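Side-chain contacts in glycosyl hydrolase (Bacteroides ovatus, PDB 3QC2), which belongs to a family of glycosyl hydrolase-type proteins with the fold of a five-bladed beta-propeller: residues W14-F19 and P253-P258; G63-L68 and T95-E100; G328-K333 and Y337-C342. All coordinates share one frame; numbering follows the deposited sequence.

Contact 1: W14-F19 and P253-P258; sequences WAFGGF and PAIYTP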
loop_
_atom_site.group_PDB
_atom_site.type_symbol
_atom_site.label_atom_id
_atom_site.label_comp_id
_atom_site.label_asym_id
_atom_site.label_seq_id
_atom_site.Cartn_x
_atom_site.Cartn_y
_atom_site.Cartn_z
ATOM N N TRP A 14 13.282 3.973 -16.867
ATOM C CA TRP A 14 11.943 4.476 -16.435
ATOM C C TRP A 14 11.588 4.134 -14.972
ATOM O O TRP A 14 10.748 4.786 -14.366
ATOM C CB TRP A 14 10.838 3.957 -17.370
ATOM C CG TRP A 14 10.759 2.455 -17.458
ATOM C CD1 TRP A 14 11.301 1.657 -18.434
ATOM C CD2 TRP A 14 10.099 1.575 -16.544
ATOM N NE1 TRP A 14 11.017 0.334 -18.176
ATOM C CE2 TRP A 14 10.281 0.258 -17.022
ATOM C CE3 TRP A 14 9.366 1.768 -15.374
ATOM C CZ2 TRP A 14 9.760 -0.848 -16.365
ATOM C CZ3 TRP A 14 8.858 0.670 -14.724
ATOM C CH2 TRP A 14 9.055 -0.624 -15.218
ATOM N N ALA A 15 12.234 3.109 -14.421
ATOM C CA ALA A 15 11.937 2.635 -13.059
ATOM C C ALA A 15 12.592 3.469 -11.948
ATOM O O ALA A 15 13.591 4.123 -12.165
ATOM C CB ALA A 15 12.360 1.154 -12.920
ATOM N N PHE A 16 11.982 3.428 -10.760
ATOM C CA PHE A 16 12.515 4.084 -9.564
ATOM C C PHE A 16 13.461 3.107 -8.894
ATOM O O PHE A 16 13.162 1.904 -8.814
ATOM C CB PHE A 16 11.389 4.420 -8.562
ATOM C CG PHE A 16 10.473 5.534 -9.008
ATOM C CD1 PHE A 16 9.475 5.302 -9.949
ATOM C CD2 PHE A 16 10.591 6.810 -8.465
ATOM C CE1 PHE A 16 8.622 6.331 -10.357
ATOM C CE2 PHE A 16 9.738 7.839 -8.866
ATOM C CZ PHE A 16 8.755 7.598 -9.811
ATOM N N GLY A 17 14.589 3.601 -8.404
ATOM C CA GLY A 17 15.538 2.750 -7.692
ATOM C C GLY A 17 16.992 3.031 -8.008
ATOM O O GLY A 17 17.297 3.713 -8.974
ATOM N N GLY A 18 17.903 2.478 -7.208
ATOM C CA GLY A 18 17.565 1.600 -6.073
ATOM C C GLY A 18 17.195 2.334 -4.784
ATOM O O GLY A 18 17.577 3.478 -4.579
ATOM N N PHE A 19 16.432 1.642 -3.932
ATOM C CA PHE A 19 16.021 2.148 -2.632
ATOM C C PHE A 19 16.950 1.538 -1.603
ATOM O O PHE A 19 16.888 0.343 -1.321
ATOM C CB PHE A 19 14.580 1.772 -2.342
ATOM C CG PHE A 19 13.586 2.481 -3.215
ATOM C CD1 PHE A 19 13.366 2.069 -4.513
ATOM C CD2 PHE A 19 12.866 3.560 -2.730
ATOM C CE1 PHE A 19 12.435 2.725 -5.323
ATOM C CE2 PHE A 19 11.939 4.213 -3.529
ATOM C CZ PHE A 19 11.726 3.790 -4.827
ATOM N N PRO A 253 0.611 4.681 -4.284
ATOM C CA PRO A 253 -0.034 5.381 -5.391
ATOM C C PRO A 253 0.823 5.381 -6.659
ATOM O O PRO A 253 2.054 5.450 -6.570
ATOM C CB PRO A 253 -0.198 6.812 -4.851
ATOM C CG PRO A 253 -0.360 6.643 -3.411
ATOM C CD PRO A 253 0.522 5.459 -3.032
ATOM N N ALA A 254 0.170 5.281 -7.820
ATOM C CA ALA A 254 0.863 5.277 -9.112
ATOM C C ALA A 254 1.364 6.696 -9.420
ATOM O O ALA A 254 0.728 7.672 -9.024
ATOM C CB ALA A 254 -0.072 4.782 -10.212
ATOM N N ILE A 255 2.507 6.790 -10.122
ATOM C CA ILE A 255 3.138 8.087 -10.454
ATOM C C ILE A 255 3.278 8.325 -11.972
ATOM O O ILE A 255 3.948 7.565 -12.682
ATOM C CB ILE A 255 4.579 8.232 -9.829
ATOM C CG1 ILE A 255 4.579 7.914 -8.331
ATOM C CG2 ILE A 255 5.127 9.628 -10.062
ATOM C CD1 ILE A 255 4.455 6.459 -8.016
ATOM N N TYR A 256 2.642 9.401 -12.437
ATOM C CA TYR A 256 2.720 9.838 -13.811
ATOM C C TYR A 256 4.049 10.576 -13.975
ATOM O O TYR A 256 4.308 11.559 -13.272
ATOM C CB TYR A 256 1.540 10.790 -14.106
ATOM C CG TYR A 256 1.502 11.407 -15.492
ATOM C CD1 TYR A 256 2.278 12.516 -15.798
ATOM C CD2 TYR A 256 0.639 10.916 -16.474
ATOM C CE1 TYR A 256 2.232 13.119 -17.081
ATOM C CE2 TYR A 256 0.579 11.501 -17.750
ATOM C CZ TYR A 256 1.385 12.607 -18.042
ATOM O OH TYR A 256 1.343 13.194 -19.287
ATOM N N THR A 257 4.897 10.079 -14.882
ATOM C CA THR A 257 6.208 10.689 -15.159
ATOM C C THR A 257 6.329 10.951 -16.658
ATOM O O THR A 257 5.451 10.543 -17.431
ATOM C CB THR A 257 7.384 9.751 -14.740
ATOM O OG1 THR A 257 7.473 8.651 -15.660
ATOM C CG2 THR A 257 7.198 9.232 -13.304
ATOM N N PRO A 258 7.403 11.658 -17.077
ATOM C CA PRO A 258 7.647 11.894 -18.510
ATOM C C PRO A 258 7.756 10.617 -19.355
ATOM O O PRO A 258 7.267 10.600 -20.471
ATOM C CB PRO A 258 8.977 12.665 -18.511
ATOM C CG PRO A 258 8.924 13.470 -17.269
ATOM C CD PRO A 258 8.210 12.576 -16.240
#
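F16 lays the end of its ring against two methyl groups of strand 247-257, the CG2 branches of I255 and T257. The meeting point is a single ring carbon: F16 CZ lies 4.2 Å from I255 CG2, and the same CZ is 4.2 Å from T257 CG2. Both methyls approach the ring at a slant. The backbones stay well apart, with the CA atoms of F16 and I255 10.2 Å from each other, so side chains from both segments are needed to bridge the gap, the F16 ring from one and the two methyls from the other. The CG of F16 stands opposite the carbonyl carbon (chi1 -71°), which sends the ring from the N-terminal loop toward the strand. I255 and T257 are two residues apart on the strand and both direct their CB toward the loop, giving F16 a pair of methyls to end on. T257 presents its methyl here, while its OG1 is hydrogen-bonded to the backbone O of G260. Around the pair, W336 meets the F16 ring edge-to-face, and V262 of the neighbouring strand 260-268 adds to the apolar lining. A di(hydroxyethyl)ether molecule also lies beside the F16 side chain. With no hydrogen bond or charge pair joining the two segments, their contact rests on dispersion and the exclusion of water, which set no precise direction; a directional hold on the loop comes from the hydrogen bond between the Q287 side chain and the F16 carbonyl.

Contact 2: G63-L68 and T95-E100; sequences GEIVVL and THFQRE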
loop_
_atom_site.group_PDB
_atom_site.type_symbol
_atom_site.label_atom_id
_atom_site.label_comp_id
_atom_site.label_asym_id
_atom_site.label_seq_id
_atom_site.Cartn_x
_atom_site.Cartn_y
_atom_site.Cartn_z
ATOM N N GLY A 63 5.329 20.109 5.927
ATOM C CA GLY A 63 6.788 19.941 5.807
ATOM C C GLY A 63 7.347 18.707 6.532
ATOM O O GLY A 63 8.540 18.641 6.810
ATOM N N GLU A 64 6.475 17.736 6.830
ATOM C CA GLU A 64 6.872 16.498 7.528
ATOM C C GLU A 64 6.260 15.295 6.879
ATOM O O GLU A 64 5.209 15.392 6.248
ATOM C CB GLU A 64 6.411 16.541 8.983
ATOM C CG GLU A 64 7.120 17.564 9.837
ATOM C CD GLU A 64 6.652 17.544 11.296
ATOM O OE1 GLU A 64 5.586 16.933 11.584
ATOM O OE2 GLU A 64 7.339 18.150 12.154
ATOM N N ILE A 65 6.911 14.148 7.038
ATOM C CA ILE A 65 6.387 12.895 6.524
ATOM C C ILE A 65 5.493 12.263 7.584
ATOM O O ILE A 65 5.940 12.028 8.701
ATOM C CB ILE A 65 7.506 11.902 6.188
ATOM C CG1 ILE A 65 8.334 12.412 5.010
ATOM C CG2 ILE A 65 6.905 10.495 5.879
ATOM C CD1 ILE A 65 9.485 11.513 4.633
ATOM N N VAL A 66 4.229 12.008 7.236
ATOM C CA VAL A 66 3.282 11.355 8.146
ATOM C C VAL A 66 3.018 9.935 7.659
ATOM O O VAL A 66 2.804 9.703 6.465
ATOM C CB VAL A 66 1.944 12.114 8.239
ATOM C CG1 VAL A 66 0.893 11.282 8.959
ATOM C CG2 VAL A 66 2.133 13.460 8.939
ATOM N N VAL A 67 3.053 8.991 8.582
ATOM C CA VAL A 67 2.780 7.617 8.283
ATOM C C VAL A 67 1.601 7.126 9.109
ATOM O O VAL A 67 1.510 7.416 10.294
ATOM C CB VAL A 67 4.022 6.705 8.579
ATOM C CG1 VAL A 67 3.606 5.250 8.769
ATOM C CG2 VAL A 67 5.084 6.845 7.470
ATOM N N LEU A 68 0.675 6.432 8.451
ATOM C CA LEU A 68 -0.409 5.740 9.132
ATOM C C LEU A 68 -0.103 4.266 8.972
ATOM O O LEU A 68 -0.051 3.757 7.848
ATOM C CB LEU A 68 -1.788 6.072 8.579
ATOM C CG LEU A 68 -2.449 7.316 9.191
ATOM C CD1 LEU A 68 -1.729 8.547 8.797
ATOM C CD2 LEU A 68 -3.901 7.379 8.758
ATOM N N THR A 95 13.143 8.938 8.537
ATOM C CA THR A 95 13.725 7.728 9.141
ATOM C C THR A 95 13.430 7.552 10.652
ATOM O O THR A 95 13.478 6.436 11.158
ATOM C CB THR A 95 15.244 7.707 8.932
ATOM O OG1 THR A 95 15.824 8.896 9.491
ATOM C CG2 THR A 95 15.573 7.636 7.444
ATOM N N HIS A 96 13.153 8.651 11.353
ATOM C CA HIS A 96 12.830 8.606 12.777
ATOM C C HIS A 96 11.421 9.158 12.970
ATOM O O HIS A 96 11.142 10.319 12.622
ATOM C CB HIS A 96 13.835 9.409 13.576
ATOM C CG HIS A 96 15.246 8.958 13.385
ATOM N ND1 HIS A 96 16.116 9.587 12.526
ATOM C CD2 HIS A 96 15.929 7.922 13.920
ATOM C CE1 HIS A 96 17.281 8.968 12.554
ATOM N NE2 HIS A 96 17.194 7.954 13.393
ATOM N N PHE A 97 10.538 8.331 13.535
ATOM C CA PHE A 97 9.133 8.698 13.707
ATOM C C PHE A 97 8.696 8.913 15.145
ATOM O O PHE A 97 9.230 8.299 16.079
ATOM C CB PHE A 97 8.248 7.646 13.035
ATOM C CG PHE A 97 8.286 7.713 11.556
ATOM C CD1 PHE A 97 9.366 7.178 10.845
ATOM C CD2 PHE A 97 7.269 8.340 10.855
ATOM C CE1 PHE A 97 9.416 7.255 9.464
ATOM C CE2 PHE A 97 7.307 8.423 9.475
ATOM C CZ PHE A 97 8.385 7.872 8.772
ATOM N N GLN A 98 7.707 9.809 15.293
ATOM C CA GLN A 98 7.116 10.184 16.574
ATOM C C GLN A 98 5.643 9.737 16.548
ATOM O O GLN A 98 4.799 10.355 15.893
ATOM C CB GLN A 98 7.233 11.686 16.765
ATOM C CG GLN A 98 8.688 12.198 16.662
ATOM C CD GLN A 98 8.813 13.698 16.812
ATOM O OE1 GLN A 98 8.455 14.266 17.838
ATOM N NE2 GLN A 98 9.369 14.346 15.793
ATOM N N ARG A 99 5.350 8.674 17.275
ATOM C CA ARG A 99 4.022 8.045 17.252
ATOM C C ARG A 99 3.078 8.523 18.314
ATOM O O ARG A 99 3.496 8.904 19.401
ATOM C CB ARG A 99 4.207 6.536 17.428
ATOM C CG ARG A 99 5.101 5.904 16.367
ATOM C CD ARG A 99 5.699 4.587 16.827
ATOM N NE ARG A 99 4.702 3.551 17.119
ATOM C CZ ARG A 99 4.999 2.272 17.392
ATOM N NH1 ARG A 99 6.269 1.862 17.408
ATOM N NH2 ARG A 99 4.028 1.401 17.639
ATOM N N GLU A 100 1.786 8.504 17.996
ATOM C CA GLU A 100 0.752 8.815 18.986
ATOM C C GLU A 100 0.474 7.508 19.687
ATOM O O GLU A 100 0.647 6.436 19.099
ATOM C CB GLU A 100 -0.523 9.358 18.341
ATOM C CG GLU A 100 -0.362 10.701 17.608
ATOM C CD GLU A 100 -0.014 11.891 18.536
ATOM O OE1 GLU A 100 -0.133 11.763 19.793
ATOM O OE2 GLU A 100 0.365 12.968 17.993
#
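The nearest CA atoms of 63-68 and 95-100, those of V67 and F97, are 8.4 Å apart, and no hydrogen bond joins the segments, because strand 84-91 runs between the two. F97 makes the connection by reaching across that strand. With its CG opposite the carbonyl carbon (chi1 -73°), the ring is carried to the side chains of I65 and V67, which point to the same side of their strand. V67 CG2 makes the tightest approach, 3.4 Å from F97 CE2, and it is also 3.7 Å from F97 CZ; the two side chains cross at nearly a right angle. I65 touches more lightly, its CG2 4.2 Å from F97 CE2. These strands belong to a four-stranded antiparallel meander, 52-61, 64-72, 84-91 and 98-99, the form of a propeller blade; F97 thus links the second strand to the segment carrying the fourth, over the third. Main-chain bonds confirm the spacing: I65 pairs with S91 and V67 with A89, while Q98 pairs with T90 from the other edge of the same strand. Beyond F97, the guanidinium of R99 is held by a salt bridge to E49 and by hydrogen bonds to Y69 OH and the carbonyl of S30.

Contact 3: G328-K333 and Y337-C342; sequences GMVYFK and YLYYGC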
loop_
_atom_site.group_PDB
_atom_site.type_symbol
_atom_site.label_atom_id
_atom_site.label_comp_id
_atom_site.label_asym_id
_atom_site.label_seq_id
_atom_site.Cartn_x
_atom_site.Cartn_y
_atom_site.Cartn_z
ATOM N N GLY A 328 3.707 2.721 1.073
ATOM C CA GLY A 328 3.823 4.181 1.286
ATOM C C GLY A 328 5.028 4.725 0.552
ATOM O O GLY A 328 6.064 4.039 0.438
HETATM N N MSE A 329 4.928 5.965 0.078
HETATM C CA MSE A 329 6.001 6.563 -0.701
HETATM C C MSE A 329 5.888 8.094 -0.687
HETATM O O MSE A 329 4.828 8.641 -0.977
HETATM C CB MSE A 329 5.909 6.019 -2.121
HETATM C CG MSE A 329 7.068 6.294 -3.004
HETATM SE SE MSE A 329 6.884 5.257 -4.674
HETATM C CE MSE A 329 8.416 6.010 -5.597
ATOM N N VAL A 330 6.982 8.777 -0.350
ATOM C CA VAL A 330 6.968 10.231 -0.253
ATOM C C VAL A 330 8.203 10.878 -0.874
ATOM O O VAL A 330 9.323 10.467 -0.610
ATOM C CB VAL A 330 6.892 10.704 1.239
ATOM C CG1 VAL A 330 6.664 12.198 1.302
ATOM C CG2 VAL A 330 5.775 9.971 2.011
ATOM N N TYR A 331 7.979 11.896 -1.705
ATOM C CA TYR A 331 9.068 12.669 -2.286
ATOM C C TYR A 331 9.332 13.763 -1.274
ATOM O O TYR A 331 8.512 14.667 -1.092
ATOM C CB TYR A 331 8.670 13.238 -3.639
ATOM C CG TYR A 331 9.788 13.947 -4.365
ATOM C CD1 TYR A 331 10.978 13.289 -4.652
ATOM C CD2 TYR A 331 9.636 15.260 -4.823
ATOM C CE1 TYR A 331 12.004 13.925 -5.335
ATOM C CE2 TYR A 331 10.650 15.898 -5.514
ATOM C CZ TYR A 331 11.832 15.225 -5.767
ATOM O OH TYR A 331 12.852 15.847 -6.445
ATOM N N PHE A 332 10.476 13.676 -0.606
ATOM C CA PHE A 332 10.801 14.583 0.487
ATOM C C PHE A 332 12.251 14.990 0.415
ATOM O O PHE A 332 13.131 14.143 0.371
ATOM C CB PHE A 332 10.498 13.856 1.810
ATOM C CG PHE A 332 10.664 14.705 3.047
ATOM C CD1 PHE A 332 9.742 15.724 3.346
ATOM C CD2 PHE A 332 11.699 14.453 3.947
ATOM C CE1 PHE A 332 9.879 16.490 4.493
ATOM C CE2 PHE A 332 11.840 15.224 5.114
ATOM C CZ PHE A 332 10.932 16.236 5.386
ATOM N N LYS A 333 12.494 16.302 0.398
ATOM C CA LYS A 333 13.853 16.851 0.320
ATOM C C LYS A 333 14.644 16.241 -0.842
ATOM O O LYS A 333 15.761 15.764 -0.666
ATOM C CB LYS A 333 14.585 16.667 1.660
ATOM C CG LYS A 333 13.996 17.529 2.786
ATOM C CD LYS A 333 14.743 17.348 4.099
ATOM C CE LYS A 333 14.349 18.444 5.121
ATOM N NZ LYS A 333 15.035 18.269 6.460
ATOM N N TYR A 337 11.220 8.302 -0.382
ATOM C CA TYR A 337 11.161 7.457 0.801
ATOM C C TYR A 337 10.090 6.378 0.627
ATOM O O TYR A 337 8.906 6.683 0.524
ATOM C CB TYR A 337 10.879 8.327 2.033
ATOM C CG TYR A 337 12.049 9.216 2.366
ATOM C CD1 TYR A 337 12.341 10.341 1.591
ATOM C CD2 TYR A 337 12.886 8.921 3.430
ATOM C CE1 TYR A 337 13.422 11.140 1.881
ATOM C CE2 TYR A 337 13.975 9.723 3.726
ATOM C CZ TYR A 337 14.235 10.832 2.949
ATOM O OH TYR A 337 15.309 11.627 3.239
ATOM N N LEU A 338 10.525 5.117 0.581
ATOM C CA LEU A 338 9.614 3.977 0.398
ATOM C C LEU A 338 9.347 3.317 1.731
ATOM O O LEU A 338 10.284 2.877 2.404
ATOM C CB LEU A 338 10.237 2.956 -0.563
ATOM C CG LEU A 338 9.376 1.758 -0.961
ATOM C CD1 LEU A 338 8.098 2.227 -1.668
ATOM C CD2 LEU A 338 10.152 0.820 -1.841
ATOM N N TYR A 339 8.072 3.247 2.114
ATOM C CA TYR A 339 7.667 2.639 3.385
ATOM C C TYR A 339 6.962 1.345 3.115
ATOM O O TYR A 339 6.072 1.286 2.278
ATOM C CB TYR A 339 6.803 3.604 4.188
ATOM C CG TYR A 339 7.570 4.817 4.556
ATOM C CD1 TYR A 339 8.412 4.821 5.662
ATOM C CD2 TYR A 339 7.510 5.956 3.774
ATOM C CE1 TYR A 339 9.159 5.948 5.986
ATOM C CE2 TYR A 339 8.239 7.080 4.088
ATOM C CZ TYR A 339 9.063 7.078 5.186
ATOM O OH TYR A 339 9.783 8.211 5.483
ATOM N N TYR A 340 7.358 0.300 3.845
ATOM C CA TYR A 340 6.837 -1.042 3.611
ATOM C C TYR A 340 6.703 -1.883 4.870
ATOM O O TYR A 340 7.321 -1.603 5.889
ATOM C CB TYR A 340 7.764 -1.772 2.627
ATOM C CG TYR A 340 9.206 -1.875 3.091
ATOM C CD1 TYR A 340 10.083 -0.788 2.967
ATOM C CD2 TYR A 340 9.700 -3.052 3.638
ATOM C CE1 TYR A 340 11.427 -0.875 3.394
ATOM C CE2 TYR A 340 11.042 -3.153 4.063
ATOM C CZ TYR A 340 11.894 -2.053 3.934
ATOM O OH TYR A 340 13.210 -2.150 4.346
ATOM N N GLY A 341 5.879 -2.926 4.772
ATOM C CA GLY A 341 5.667 -3.859 5.866
ATOM C C GLY A 341 6.738 -4.936 5.844
ATOM O O GLY A 341 7.098 -5.423 4.779
ATOM N N CYS A 342 7.227 -5.307 7.028
ATOM C CA CYS A 342 8.281 -6.308 7.188
ATOM C C CYS A 342 7.772 -7.521 7.920
ATOM O O CYS A 342 7.420 -7.435 9.106
ATOM C CB CYS A 342 9.436 -5.720 7.994
ATOM S SG CYS A 342 10.155 -4.312 7.269
HETATM O O HOH W 1 16.236 13.717 1.561
#
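G328 and Y339 face each other as an antiparallel hydrogen-bonded pair, each supplying both N-H and carbonyl. Y339 N gives the shorter bond, 2.7 Å to G328 O and nearly straight at 172°, although the N-H comes from above the carbonyl plane; G328 N returns 3.0 Å to Y339 O. V330 and Y337 repeat the pattern, with Y337 N 2.9 Å from V330 O and V330 N donating to Y337 O in a more bent bond (154°). Y337 O is approached a second time by the CA-H of M329, at 3.2 Å from CA. L338, opposite M329, turns its backbone bonds to A350 on the next strand, while its CD1 methyl comes 3.4 Å from G328 O. Among the tyrosine hydroxyls, Y337 OH is hydrogen-bonded to a water 2.8 Å away, which in turn donates to K333 O, Y339 OH is hydrogen-bonded to the carbonyl of G94, and Y340 OH to the carboxylate of E314. The Y337 ring turns its edge to F332, its CD1 4.0 Å from F332 CB, and V330 CG2 meets the Y339 ring on the same face of the sheet. This regular ladder is that of a beta hairpin, whose strands 324-332 and 335-342 continue to 346-352 as an antiparallel meander within the propeller.

Overall arrangement
Near the N terminus, the loop 14-19 is joined by contact 1 to strand 247-257, closing a loop of more than two hundred residues. Contact 2 falls wholly within that span and closes a much shorter loop, in the sheet of 52-61 to 98-99. Contact 3 comes after both, a local hairpin near the C terminus. In space the hairpin stands between the others, which do not touch each other: on one side M329 and L338 receive F16 and F19 of the N-terminal loop, and on the opposite face F332 and Y339 pack on I65 and F97 of contact 2. The late hairpin therefore ties the N-terminal loop to the early sheet.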